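Side-chain contacts in ectoine dioxygenase (Sphingopyxis alaskensis, PDB 4MHR), which uses iron(II), 2-oxoglutarate and molecular oxygen to hydroxylate L-ectoine selectively, yielding the protective osmolyte (4S,5S)-5-hydroxyectoine: residues Glu156-Glu161 with Met167-Met172; Tyr132-Arg137 with Asn276-Pro281; Gln70-Asn75 with Ser107-Arg112. One frame throughout, in Å; residues are numbered along the deposited sequence.

Interaction 1: residues Glu156-Glu161 with Met167-Met172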
ATOM      1  N   GLU A 156       7.720   2.842  -8.483  1.00 28.38           N
ATOM      2  CA  GLU A 156       8.853   3.587  -9.051  1.00 26.47           C
ATOM      3  C   GLU A 156       9.941   3.762  -7.979  1.00 26.94           C
ATOM      4  O   GLU A 156      11.134   3.592  -8.279  1.00 29.03           O
ATOM      5  CB  GLU A 156       8.439   4.923  -9.652  1.00 30.42           C
ATOM      6  CG  GLU A 156       9.486   5.613 -10.536  1.00 31.83           C
ATOM      7  CD  GLU A 156      10.464   6.532  -9.757  1.00 36.63           C
ATOM      8  OE1 GLU A 156      10.274   6.691  -8.562  1.00 29.41           O
ATOM      9  OE2 GLU A 156      11.460   7.034 -10.374  1.00 30.45           O
ATOM     10  N   THR A 157       9.520   4.027  -6.729  1.00 27.37           N
ATOM     11  CA  THR A 157      10.449   4.020  -5.609  1.00 30.46           C
ATOM     12  C   THR A 157      10.999   2.657  -5.243  1.00 31.50           C
ATOM     13  O   THR A 157      12.219   2.508  -5.029  1.00 31.28           O
ATOM     14  CB  THR A 157       9.832   4.673  -4.394  1.00 34.48           C
ATOM     15  OG1 THR A 157       9.607   6.030  -4.722  1.00 34.75           O
ATOM     16  CG2 THR A 157      10.716   4.552  -3.107  1.00 37.19           C
ATOM     17  N   TRP A 158      10.123   1.672  -5.111  1.00 31.57           N
ATOM     18  CA  TRP A 158      10.570   0.329  -4.761  1.00 31.49           C
ATOM     19  C   TRP A 158      11.605  -0.206  -5.770  1.00 28.65           C
ATOM     20  O   TRP A 158      12.567  -0.847  -5.400  1.00 28.17           O
ATOM     21  CB  TRP A 158       9.388  -0.628  -4.554  1.00 29.26           C
ATOM     22  CG  TRP A 158       8.510  -0.225  -3.421  1.00 27.51           C
ATOM     23  CD1 TRP A 158       8.857   0.620  -2.363  1.00 30.75           C
ATOM     24  CD2 TRP A 158       7.135  -0.578  -3.208  1.00 27.09           C
ATOM     25  NE1 TRP A 158       7.800   0.789  -1.522  1.00 29.90           N
ATOM     26  CE2 TRP A 158       6.721   0.065  -1.996  1.00 28.02           C
ATOM     27  CE3 TRP A 158       6.198  -1.334  -3.937  1.00 27.96           C
ATOM     28  CZ2 TRP A 158       5.426  -0.059  -1.476  1.00 27.81           C
ATOM     29  CZ3 TRP A 158       4.890  -1.442  -3.459  1.00 28.12           C
ATOM     30  CH2 TRP A 158       4.498  -0.794  -2.230  1.00 29.00           C
ATOM     31  N   HIS A 159      11.415   0.086  -7.018  1.00 25.33           N
ATOM     32  CA  HIS A 159      12.305  -0.365  -8.039  1.00 31.05           C
ATOM     33  C   HIS A 159      13.640   0.432  -7.981  1.00 35.13           C
ATOM     34  O   HIS A 159      14.715  -0.151  -7.794  1.00 30.94           O
ATOM     35  CB  HIS A 159      11.630  -0.146  -9.370  1.00 31.00           C
ATOM     36  CG  HIS A 159      12.461  -0.552 -10.542  1.00 31.59           C
ATOM     37  ND1 HIS A 159      12.723  -1.874 -10.853  1.00 33.64           N
ATOM     38  CD2 HIS A 159      13.122   0.190 -11.454  1.00 30.05           C
ATOM     39  CE1 HIS A 159      13.479  -1.911 -11.936  1.00 33.99           C
ATOM     40  NE2 HIS A 159      13.721  -0.674 -12.327  1.00 30.70           N
ATOM     41  N   VAL A 160      13.542   1.755  -8.116  1.00 34.21           N
ATOM     42  CA  VAL A 160      14.735   2.630  -8.196  1.00 35.06           C
ATOM     43  C   VAL A 160      15.528   2.573  -6.904  1.00 38.35           C
ATOM     44  O   VAL A 160      16.761   2.399  -6.936  1.00 34.77           O
ATOM     45  CB  VAL A 160      14.405   4.091  -8.528  1.00 36.52           C
ATOM     46  CG1 VAL A 160      15.662   4.992  -8.359  1.00 41.40           C
ATOM     47  CG2 VAL A 160      13.904   4.175  -9.935  1.00 36.00           C
ATOM     48  N   GLU A 161      14.842   2.658  -5.771  1.00 34.56           N
ATOM     49  CA  GLU A 161      15.529   2.680  -4.485  1.00 35.19           C
ATOM     50  C   GLU A 161      15.707   1.359  -3.753  1.00 39.37           C
ATOM     51  O   GLU A 161      16.658   1.212  -3.017  1.00 34.92           O
ATOM     52  CB  GLU A 161      14.903   3.732  -3.549  1.00 38.92           C
ATOM     53  CG  GLU A 161      14.741   5.105  -4.205  1.00 39.41           C
ATOM     54  CD  GLU A 161      14.224   6.193  -3.260  1.00 45.02           C
ATOM     55  OE1 GLU A 161      14.396   6.061  -2.052  1.00 49.43           O
ATOM     56  OE2 GLU A 161      13.651   7.191  -3.736  1.00 43.40           O
ATOM     57  N   MET A 167       6.736  -5.607 -11.449  1.00 23.81           N
ATOM     58  CA  MET A 167       5.460  -5.166 -10.836  1.00 23.96           C
ATOM     59  C   MET A 167       4.697  -6.381 -10.396  1.00 22.33           C
ATOM     60  O   MET A 167       3.891  -6.891 -11.152  1.00 23.71           O
ATOM     61  CB  MET A 167       4.649  -4.335 -11.822  1.00 22.39           C
ATOM     62  CG  MET A 167       5.390  -3.038 -12.203  1.00 20.67           C
ATOM     63  SD  MET A 167       4.326  -2.189 -13.347  1.00 25.98           S
ATOM     64  CE  MET A 167       5.383  -0.813 -13.769  1.00 26.23           C
ATOM     65  N   ARG A 168       5.018  -6.871  -9.214  1.00 23.33           N
ATOM     66  CA  ARG A 168       4.425  -8.089  -8.682  1.00 22.77           C
ATOM     67  C   ARG A 168       4.294  -7.975  -7.154  1.00 22.87           C
ATOM     68  O   ARG A 168       4.591  -8.875  -6.348  1.00 23.69           O
ATOM     69  CB  ARG A 168       5.149  -9.352  -9.175  1.00 28.40           C
ATOM     70  CG  ARG A 168       4.498 -10.578  -8.576  1.00 28.85           C
ATOM     71  CD  ARG A 168       4.117 -11.902  -9.148  1.00 41.39           C
ATOM     72  NE  ARG A 168       5.109 -12.698  -9.659  1.00 30.46           N
ATOM     73  CZ  ARG A 168       5.098 -14.013 -10.043  1.00 31.04           C
ATOM     74  NH1 ARG A 168       4.232 -14.981  -9.804  1.00 31.31           N
ATOM     75  NH2 ARG A 168       6.163 -14.369 -10.710  1.00 24.96           N
ATOM     76  N   ALA A 169       3.819  -6.793  -6.748  1.00 24.14           N
ATOM     77  CA  ALA A 169       3.547  -6.459  -5.363  1.00 23.25           C
ATOM     78  C   ALA A 169       2.264  -5.693  -5.266  1.00 22.25           C
ATOM     79  O   ALA A 169       1.820  -5.038  -6.227  1.00 23.24           O
ATOM     80  CB  ALA A 169       4.691  -5.640  -4.732  1.00 26.20           C
ATOM     81  N   LEU A 170       1.648  -5.752  -4.096  1.00 21.50           N
ATOM     82  CA  LEU A 170       0.472  -4.940  -3.871  1.00 26.03           C
ATOM     83  C   LEU A 170       0.374  -4.426  -2.461  1.00 27.48           C
ATOM     84  O   LEU A 170       0.998  -5.000  -1.500  1.00 26.38           O
ATOM     85  CB  LEU A 170      -0.768  -5.694  -4.206  1.00 30.27           C
ATOM     86  CG  LEU A 170      -1.078  -6.943  -3.462  1.00 31.18           C
ATOM     87  CD1 LEU A 170      -1.778  -6.657  -2.161  1.00 36.71           C
ATOM     88  CD2 LEU A 170      -2.078  -7.701  -4.295  1.00 41.05           C
ATOM     89  N   SER A 171      -0.385  -3.344  -2.314  1.00 22.51           N
ATOM     90  CA  SER A 171      -0.616  -2.777  -0.979  1.00 23.25           C
ATOM     91  C   SER A 171      -2.031  -2.981  -0.530  1.00 26.36           C
ATOM     92  O   SER A 171      -2.996  -2.958  -1.349  1.00 24.58           O
ATOM     93  CB  SER A 171      -0.326  -1.291  -0.995  1.00 26.37           C
ATOM     94  OG  SER A 171       1.020  -1.135  -1.437  1.00 28.02           O
ATOM     95  N   MET A 172      -2.180  -3.276   0.739  1.00 21.11           N
ATOM     96  CA  MET A 172      -3.501  -3.214   1.361  1.00 26.66           C
ATOM     97  C   MET A 172      -3.613  -2.177   2.498  1.00 28.60           C
ATOM     98  O   MET A 172      -2.782  -2.167   3.426  1.00 29.54           O
ATOM     99  CB  MET A 172      -3.854  -4.543   1.921  1.00 27.99           C
ATOM    100  CG  MET A 172      -3.631  -5.651   0.986  1.00 26.81           C
ATOM    101  SD  MET A 172      -4.629  -7.060   1.451  1.00 32.06           S
ATOM    102  CE  MET A 172      -3.853  -8.236   0.403  1.00 25.25           C
TER

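Interaction 2: residues Tyr132-Arg137 with Asn276-Pro281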
ATOM      1  N   TYR A 132       5.503 -12.326   0.960  1.00 25.26           N
ATOM      2  CA  TYR A 132       6.058 -11.899   2.228  1.00 26.02           C
ATOM      3  C   TYR A 132       5.794 -10.399   2.333  1.00 27.18           C
ATOM      4  O   TYR A 132       5.330  -9.746   1.351  1.00 25.10           O
ATOM      5  CB  TYR A 132       7.561 -12.258   2.290  1.00 24.97           C
ATOM      6  CG  TYR A 132       8.399 -11.369   1.405  1.00 24.98           C
ATOM      7  CD1 TYR A 132       8.490 -11.592   0.034  1.00 25.40           C
ATOM      8  CD2 TYR A 132       9.047 -10.297   1.914  1.00 24.58           C
ATOM      9  CE1 TYR A 132       9.221 -10.773  -0.752  1.00 26.49           C
ATOM     10  CE2 TYR A 132       9.799  -9.438   1.093  1.00 25.35           C
ATOM     11  CZ  TYR A 132       9.876  -9.702  -0.221  1.00 28.25           C
ATOM     12  OH  TYR A 132      10.576  -8.896  -1.089  1.00 27.72           O
ATOM     13  N   ILE A 133       5.996  -9.869   3.537  1.00 27.90           N
ATOM     14  CA  ILE A 133       5.774  -8.450   3.840  1.00 29.56           C
ATOM     15  C   ILE A 133       6.969  -7.635   3.443  1.00 29.99           C
ATOM     16  O   ILE A 133       7.995  -7.764   4.051  1.00 28.19           O
ATOM     17  CB  ILE A 133       5.398  -8.191   5.314  1.00 30.65           C
ATOM     18  CG1 ILE A 133       4.147  -9.004   5.677  1.00 32.00           C
ATOM     19  CG2 ILE A 133       5.146  -6.693   5.537  1.00 30.79           C
ATOM     20  CD1 ILE A 133       2.933  -8.698   4.814  1.00 36.64           C
ATOM     21  N   HIS A 134       6.854  -6.843   2.370  1.00 28.02           N
ATOM     22  CA  HIS A 134       7.960  -5.973   1.922  1.00 29.17           C
ATOM     23  C   HIS A 134       8.102  -4.765   2.889  1.00 26.98           C
ATOM     24  O   HIS A 134       9.173  -4.269   3.137  1.00 26.43           O
ATOM     25  CB  HIS A 134       7.699  -5.511   0.475  1.00 29.45           C
ATOM     26  CG  HIS A 134       8.491  -4.314   0.033  1.00 30.49           C
ATOM     27  ND1 HIS A 134       9.810  -4.384  -0.379  1.00 32.85           N
ATOM     28  CD2 HIS A 134       8.110  -3.025  -0.148  1.00 34.23           C
ATOM     29  CE1 HIS A 134      10.210  -3.189  -0.785  1.00 32.55           C
ATOM     30  NE2 HIS A 134       9.199  -2.345  -0.651  1.00 37.01           N
ATOM     31  N   GLN A 135       6.988  -4.278   3.393  1.00 25.96           N
ATOM     32  CA  GLN A 135       6.966  -3.080   4.224  1.00 26.82           C
ATOM     33  C   GLN A 135       5.630  -3.078   4.864  1.00 25.40           C
ATOM     34  O   GLN A 135       4.655  -3.504   4.239  1.00 25.76           O
ATOM     35  CB  GLN A 135       7.062  -1.842   3.342  1.00 33.44           C
ATOM     36  CG  GLN A 135       6.963  -0.529   4.108  1.00 38.00           C
ATOM     37  CD  GLN A 135       6.854   0.638   3.155  1.00 40.82           C
ATOM     38  OE1 GLN A 135       5.746   1.163   2.883  1.00 40.45           O
ATOM     39  NE2 GLN A 135       7.981   1.010   2.585  1.00 39.94           N
ATOM     40  N   SER A 136       5.529  -2.524   6.061  1.00 26.87           N
ATOM     41  CA  SER A 136       4.254  -2.250   6.725  1.00 26.36           C
ATOM     42  C   SER A 136       4.301  -0.914   7.453  1.00 30.75           C
ATOM     43  O   SER A 136       5.401  -0.414   7.793  1.00 25.48           O
ATOM     44  CB  SER A 136       3.881  -3.347   7.688  1.00 28.85           C
ATOM     45  OG  SER A 136       4.725  -3.427   8.824  1.00 28.65           O
ATOM     46  N   ARG A 137       3.138  -0.298   7.676  1.00 27.29           N
ATOM     47  CA  ARG A 137       3.143   1.001   8.408  1.00 33.18           C
ATOM     48  C   ARG A 137       1.819   1.163   9.039  1.00 30.83           C
ATOM     49  O   ARG A 137       0.808   0.868   8.384  1.00 32.36           O
ATOM     50  CB  ARG A 137       3.222   2.256   7.547  1.00 30.35           C
ATOM     51  CG  ARG A 137       4.157   2.358   6.426  1.00 44.47           C
ATOM     52  CD  ARG A 137       3.666   3.415   5.427  1.00 46.14           C
ATOM     53  NE  ARG A 137       3.741   4.754   5.970  1.00 55.12           N
ATOM     54  CZ  ARG A 137       4.312   5.805   5.371  1.00 61.10           C
ATOM     55  NH1 ARG A 137       4.879   5.704   4.168  1.00 57.67           N
ATOM     56  NH2 ARG A 137       4.310   6.980   5.993  1.00 54.24           N
ATOM     57  N   ASN A 276       9.771 -12.228  -6.531  1.00 33.82           N
ATOM     58  CA  ASN A 276      10.130 -10.853  -6.931  1.00 30.07           C
ATOM     59  C   ASN A 276      11.033 -10.183  -5.898  1.00 35.23           C
ATOM     60  O   ASN A 276      10.887  -9.007  -5.598  1.00 29.34           O
ATOM     61  CB  ASN A 276       8.820 -10.081  -7.041  1.00 26.11           C
ATOM     62  CG  ASN A 276       8.978  -8.747  -7.733  1.00 27.22           C
ATOM     63  OD1 ASN A 276       9.758  -8.594  -8.658  1.00 26.66           O
ATOM     64  ND2 ASN A 276       8.205  -7.757  -7.286  1.00 29.24           N
ATOM     65  N   ARG A 277      11.905 -10.963  -5.260  1.00 46.76           N
ATOM     66  CA  ARG A 277      12.671 -10.491  -4.099  1.00 50.22           C
ATOM     67  C   ARG A 277      13.663  -9.426  -4.573  1.00 39.26           C
ATOM     68  O   ARG A 277      14.053  -9.388  -5.701  1.00 39.46           O
ATOM     69  CB  ARG A 277      13.382 -11.641  -3.357  1.00 56.74           C
ATOM     70  CG  ARG A 277      14.767 -11.944  -3.900  1.00 67.88           C
ATOM     71  CD  ARG A 277      15.260 -13.370  -3.626  1.00 87.09           C
ATOM     72  NE  ARG A 277      16.641 -13.386  -3.123  1.00 94.65           N
ATOM     73  CZ  ARG A 277      17.706 -12.887  -3.759  1.00 96.37           C
ATOM     74  NH1 ARG A 277      17.602 -12.311  -4.957  1.00 97.82           N
ATOM     75  NH2 ARG A 277      18.900 -12.954  -3.183  1.00 95.36           N
ATOM     76  N   LEU A 278      14.053  -8.546  -3.668  1.00 43.87           N
ATOM     77  CA  LEU A 278      14.761  -7.352  -4.041  1.00 42.18           C
ATOM     78  C   LEU A 278      16.183  -7.678  -4.580  1.00 51.36           C
ATOM     79  O   LEU A 278      16.856  -8.599  -4.104  1.00 50.14           O
ATOM     80  CB  LEU A 278      14.842  -6.475  -2.824  1.00 43.23           C
ATOM     81  CG  LEU A 278      13.825  -5.389  -2.555  1.00 46.70           C
ATOM     82  CD1 LEU A 278      12.455  -5.623  -3.169  1.00 46.71           C
ATOM     83  CD2 LEU A 278      13.799  -5.108  -1.066  1.00 43.50           C
ATOM     84  N   GLU A 279      16.612  -6.918  -5.579  1.00 54.89           N
ATOM     85  CA  GLU A 279      18.028  -6.885  -6.033  1.00 51.62           C
ATOM     86  C   GLU A 279      18.731  -5.614  -5.545  1.00 53.71           C
ATOM     87  O   GLU A 279      18.204  -4.883  -4.683  1.00 50.33           O
ATOM     88  CB  GLU A 279      18.028  -6.886  -7.547  1.00 52.88           C
ATOM     89  CG  GLU A 279      16.856  -7.651  -8.082  1.00 57.79           C
ATOM     90  CD  GLU A 279      17.218  -8.566  -9.198  1.00 59.99           C
ATOM     91  OE1 GLU A 279      17.289  -8.088 -10.351  1.00 70.50           O
ATOM     92  OE2 GLU A 279      17.396  -9.767  -8.901  1.00 64.87           O
ATOM     93  N   LYS A 280      19.928  -5.349  -6.086  1.00 56.26           N
ATOM     94  CA  LYS A 280      20.569  -4.033  -5.936  1.00 61.90           C
ATOM     95  C   LYS A 280      19.579  -2.962  -6.469  1.00 53.97           C
ATOM     96  O   LYS A 280      18.905  -3.207  -7.459  1.00 53.55           O
ATOM     97  CB  LYS A 280      21.892  -3.908  -6.754  1.00 63.11           C
ATOM     98  CG  LYS A 280      22.782  -5.151  -6.831  1.00 72.81           C
ATOM     99  CD  LYS A 280      23.283  -5.613  -5.469  1.00 72.41           C
ATOM    100  CE  LYS A 280      24.739  -6.046  -5.563  1.00 73.02           C
ATOM    101  NZ  LYS A 280      25.641  -4.862  -5.678  1.00 74.09           N
ATOM    102  N   PRO A 281      19.482  -1.801  -5.807  1.00 54.54           N
ATOM    103  CA  PRO A 281      18.661  -0.646  -6.319  1.00 51.28           C
ATOM    104  C   PRO A 281      18.918  -0.297  -7.810  1.00 57.77           C
ATOM    105  O   PRO A 281      20.099  -0.250  -8.238  1.00 52.16           O
ATOM    106  CB  PRO A 281      19.126   0.529  -5.435  1.00 54.96           C
ATOM    107  CG  PRO A 281      19.899  -0.077  -4.277  1.00 56.25           C
ATOM    108  CD  PRO A 281      19.919  -1.585  -4.403  1.00 55.76           C
TER
HETATM  109  O   HOH W   1      13.985  -9.058  -0.563  1.00 48.72           O

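Interaction 3: residues Gln70-Asn75 with Ser107-Arg112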
ATOM      1  N   GLN A  70      -8.666  -1.488  16.199  1.00 30.06           N
ATOM      2  CA  GLN A  70      -8.626  -0.054  16.589  1.00 31.27           C
ATOM      3  C   GLN A  70      -7.888   0.177  17.943  1.00 36.30           C
ATOM      4  O   GLN A  70      -7.035   1.042  18.063  1.00 34.62           O
ATOM      5  CB  GLN A  70     -10.009   0.536  16.639  1.00 32.58           C
ATOM      6  CG  GLN A  70     -10.637   0.670  15.258  1.00 33.07           C
ATOM      7  CD  GLN A  70     -12.068   1.123  15.320  1.00 35.42           C
ATOM      8  OE1 GLN A  70     -12.863   0.557  16.049  1.00 39.97           O
ATOM      9  NE2 GLN A  70     -12.414   2.113  14.536  1.00 31.91           N
ATOM     10  N   LYS A  71      -8.219  -0.646  18.924  1.00 40.88           N
ATOM     11  CA  LYS A  71      -7.593  -0.619  20.272  1.00 43.61           C
ATOM     12  C   LYS A  71      -6.111  -0.892  20.202  1.00 37.11           C
ATOM     13  O   LYS A  71      -5.319  -0.075  20.711  1.00 34.71           O
ATOM     14  CB  LYS A  71      -8.267  -1.650  21.199  1.00 51.45           C
ATOM     15  CG  LYS A  71      -7.858  -1.561  22.684  1.00 66.34           C
ATOM     16  CD  LYS A  71      -7.398  -2.917  23.275  1.00 77.13           C
ATOM     17  CE  LYS A  71      -6.132  -3.442  22.568  1.00 82.57           C
ATOM     18  NZ  LYS A  71      -5.505  -4.678  23.119  1.00 79.15           N
ATOM     19  N   ALA A  72      -5.697  -1.956  19.486  1.00 35.61           N
ATOM     20  CA  ALA A  72      -4.293  -2.206  19.302  1.00 33.54           C
ATOM     21  C   ALA A  72      -3.589  -1.039  18.658  1.00 39.97           C
ATOM     22  O   ALA A  72      -2.502  -0.635  19.131  1.00 39.63           O
ATOM     23  CB  ALA A  72      -3.999  -3.490  18.536  1.00 38.71           C
ATOM     24  N   ALA A  73      -4.164  -0.475  17.583  1.00 35.95           N
ATOM     25  CA  ALA A  73      -3.485   0.617  16.905  1.00 34.75           C
ATOM     26  C   ALA A  73      -3.399   1.813  17.859  1.00 36.03           C
ATOM     27  O   ALA A  73      -2.398   2.494  17.876  1.00 35.51           O
ATOM     28  CB  ALA A  73      -4.216   1.057  15.615  1.00 31.49           C
ATOM     29  N   GLY A  74      -4.520   2.158  18.487  1.00 37.46           N
ATOM     30  CA  GLY A  74      -4.567   3.285  19.471  1.00 41.58           C
ATOM     31  C   GLY A  74      -3.483   3.197  20.554  1.00 38.76           C
ATOM     32  O   GLY A  74      -2.860   4.209  20.909  1.00 37.07           O
ATOM     33  N   ASN A  75      -3.233   1.979  21.034  1.00 40.10           N
ATOM     34  CA  ASN A  75      -2.219   1.698  22.048  1.00 43.44           C
ATOM     35  C   ASN A  75      -0.842   1.856  21.505  1.00 46.58           C
ATOM     36  O   ASN A  75       0.059   2.323  22.208  1.00 43.83           O
ATOM     37  CB  ASN A  75      -2.349   0.269  22.580  1.00 49.22           C
ATOM     38  CG  ASN A  75      -3.493   0.101  23.530  1.00 51.41           C
ATOM     39  OD1 ASN A  75      -4.007   1.068  24.100  1.00 52.19           O
ATOM     40  ND2 ASN A  75      -3.925  -1.144  23.700  1.00 55.47           N
ATOM     41  N   SER A 107       4.355  -5.780  16.372  1.00 36.93           N
ATOM     42  CA  SER A 107       3.056  -5.879  17.019  1.00 34.50           C
ATOM     43  C   SER A 107       2.456  -7.258  16.651  1.00 42.70           C
ATOM     44  O   SER A 107       2.290  -7.547  15.462  1.00 39.34           O
ATOM     45  CB  SER A 107       2.102  -4.791  16.503  1.00 35.96           C
ATOM     46  OG  SER A 107       0.764  -5.053  16.930  1.00 36.97           O
ATOM     47  N   PRO A 108       2.199  -8.118  17.657  1.00 40.63           N
ATOM     48  CA  PRO A 108       1.609  -9.419  17.447  1.00 40.04           C
ATOM     49  C   PRO A 108       0.228  -9.346  16.782  1.00 34.27           C
ATOM     50  O   PRO A 108      -0.110 -10.214  15.992  1.00 34.01           O
ATOM     51  CB  PRO A 108       1.507 -10.003  18.886  1.00 41.48           C
ATOM     52  CG  PRO A 108       2.670  -9.402  19.607  1.00 46.02           C
ATOM     53  CD  PRO A 108       2.844  -8.014  18.987  1.00 46.91           C
ATOM     54  N   VAL A 109      -0.579  -8.361  17.132  1.00 31.61           N
ATOM     55  CA  VAL A 109      -1.871  -8.165  16.471  1.00 32.60           C
ATOM     56  C   VAL A 109      -1.694  -7.858  14.959  1.00 34.40           C
ATOM     57  O   VAL A 109      -2.381  -8.454  14.128  1.00 32.33           O
ATOM     58  CB  VAL A 109      -2.615  -7.001  17.133  1.00 35.31           C
ATOM     59  CG1 VAL A 109      -3.889  -6.647  16.388  1.00 39.87           C
ATOM     60  CG2 VAL A 109      -2.944  -7.312  18.605  1.00 40.81           C
ATOM     61  N   MET A 110      -0.794  -6.916  14.631  1.00 30.78           N
ATOM     62  CA  MET A 110      -0.523  -6.535  13.230  1.00 34.50           C
ATOM     63  C   MET A 110       0.186  -7.621  12.456  1.00 34.53           C
ATOM     64  O   MET A 110      -0.105  -7.799  11.268  1.00 31.12           O
ATOM     65  CB  MET A 110       0.208  -5.219  13.109  1.00 31.33           C
ATOM     66  CG  MET A 110      -0.518  -4.085  13.791  1.00 34.25           C
ATOM     67  SD  MET A 110      -2.238  -3.818  13.252  1.00 37.64           S
ATOM     68  CE  MET A 110      -2.834  -2.603  14.405  1.00 40.42           C
ATOM     69  N   ALA A 111       1.020  -8.425  13.124  1.00 35.22           N
ATOM     70  CA  ALA A 111       1.552  -9.656  12.477  1.00 32.89           C
ATOM     71  C   ALA A 111       0.430 -10.613  12.114  1.00 31.01           C
ATOM     72  O   ALA A 111       0.395 -11.189  11.010  1.00 33.11           O
ATOM     73  CB  ALA A 111       2.576 -10.392  13.364  1.00 36.45           C
ATOM     74  N   ARG A 112      -0.496 -10.794  13.050  1.00 35.14           N
ATOM     75  CA  ARG A 112      -1.613 -11.684  12.854  1.00 31.75           C
ATOM     76  C   ARG A 112      -2.587 -11.142  11.782  1.00 31.25           C
ATOM     77  O   ARG A 112      -3.134 -11.923  11.018  1.00 30.47           O
ATOM     78  CB  ARG A 112      -2.356 -11.884  14.176  1.00 31.20           C
ATOM     79  CG  ARG A 112      -3.515 -12.866  14.163  1.00 30.89           C
ATOM     80  CD  ARG A 112      -3.214 -14.239  13.530  1.00 32.45           C
ATOM     81  NE  ARG A 112      -4.478 -14.994  13.480  1.00 31.52           N
ATOM     82  CZ  ARG A 112      -5.434 -14.843  12.566  1.00 35.57           C
ATOM     83  NH1 ARG A 112      -5.297 -13.955  11.550  1.00 33.52           N
ATOM     84  NH2 ARG A 112      -6.539 -15.568  12.636  1.00 33.39           N
TER

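Interaction 1: residues Glu156-Glu161 with Met167-Met172
Trp158 carries this contact from the helical side, and Ala169 and Ser171 receive it on the strand, a good example of one large side chain bridging a helix and a sheet. At the start of the segment Glu156 is turned from the strand, and its carboxylate forms a salt bridge with Arg16. Two residues on, Trp158 points toward the strand. CG is anti to the carbonyl carbon and beside the backbone N (chi1 -63°), and the indole leaves the helix toward the sheet. The far corner of the ring leads: Trp158 CH2 lies 3.6 Å from Ser171 OG, and the hydroxyl meets the indole at its edge, in the ring plane. This is van der Waals contact, without a hydrogen bond. The neighbouring ring atom, Trp158 CZ3, comes within 4.4 Å of Ala169 CB, which approaches obliquely. Ala169 and Ser171 are alternate residues of one strand and so offer the same face, while Leu170 between them turns to helix 117-127. Further along, His159 stacks on Phe282. Trp158 is important for ectoine stabilization and lies close to Gln135, which binds ectoine, and Asp154, which binds the iron: even in this apo form, the contact belongs to the active-site interior of the cupin fold.

Interaction 2: residues Tyr132-Arg137 with Asn276-Pro281
Tyr132 and His134 face Arg277 and Leu278 across two backbones that do not pair: the closest CA atoms, those of His134 and Arg277, are 8.9 Å apart. Residues 132-137 follow a sheet strand that turns a corner at His134, whereas 276-281 form an irregular loop after strand 264-273. At the corner the His134 ring and the Leu278 side chain cross at about a right angle. Both methyls share the work, Leu278 CD1 lying 4.0 Å from His134 ND1 and Leu278 CD2 4.1 Å from His134 CE1. A first torsion of 162° sets the ring beside the carbonyl carbon, where it reaches Leu278; the same ring meets Trp158 edge-to-face. A partly exposed loop of this cupin-fold enzyme is thus packed one residue removed from Gln135, which binds the substrate. An alanine here, in place of His134, would probably leave the Leu278 methyls without the ring they pack on and the Trp158 indole without its edge-to-face partner. Tyr132 reaches across by its hydroxyl, OH lying 4.0 Å from Arg277 CA, although its stronger polar partner is Asn272 of the adjoining strand. A water accepts a hydrogen bond from Leu278 N at 3.1 Å and is in a weak hydrogen bond, 3.5 Å, with Tyr132 OH.

Interaction 3: residues Gln70-Asn75 with Ser107-Arg112
Ala72 and Val109 lie at the meeting point of two helices, 63-78 and 108-115, a helix-helix packing in which alanines on one helix meet larger side chains on the other. The short segments run at 133° to each other, more nearly antiparallel than parallel, their axes coming to 10.3 Å at closest approach, and the CA atoms of Ala72 and Val109 are 7.0 Å apart. The apolar contacts come first. Ala72 CB rests against the branched end of Val109, 3.8 Å from Val109 CG1 and 4.0 Å from Val109 CG2, so that one methyl meets both branches. Val109 extends this surface to Phe68 and Leu69, about one turn earlier on helix 63-78. Met110 sets off less directly, but its chain bends at the second torsion (chi2 -56°) and brings the terminal methyl to Ala73, with Met110 CE 4.0 Å from Ala73 N and 4.1 Å from Ala73 CB. Ala73 in turn touches Leu176, just beyond strand 169-175. No hydrogen bond joins the segments; the polar element is local. Ser107, where the chain leaves helix 103-106, is the N-cap of the next helix, and its side chain accepts a weak but nearly straight bond: Met110 N to Ser107 OG, 3.3 Å, at 171°.

How the interactions relate
From the N terminus, interaction 3 closes first: helix 63-78 meets the start of helix 108-115, with strands 88-90 and 97-101 and helix 103-106 in the chain between them. The chain then enters strand 131-141, which opens interaction 2, and this loop closes only at residues 276-281, beyond strand 264-273. Interaction 1 opens and closes within that span, a short excursion from helix 154-162 back into strand 169-175. Interactions 1 and 2 reach the same large sheet, their centres about 8 Å apart, and they touch directly, with Pro281 CB 3.4 Å from Val160 O. Interaction 3 stands apart, about 22 Å from interaction 2 and about 25 Å from interaction 1 between centres, joining helices away from the iron and substrate sites.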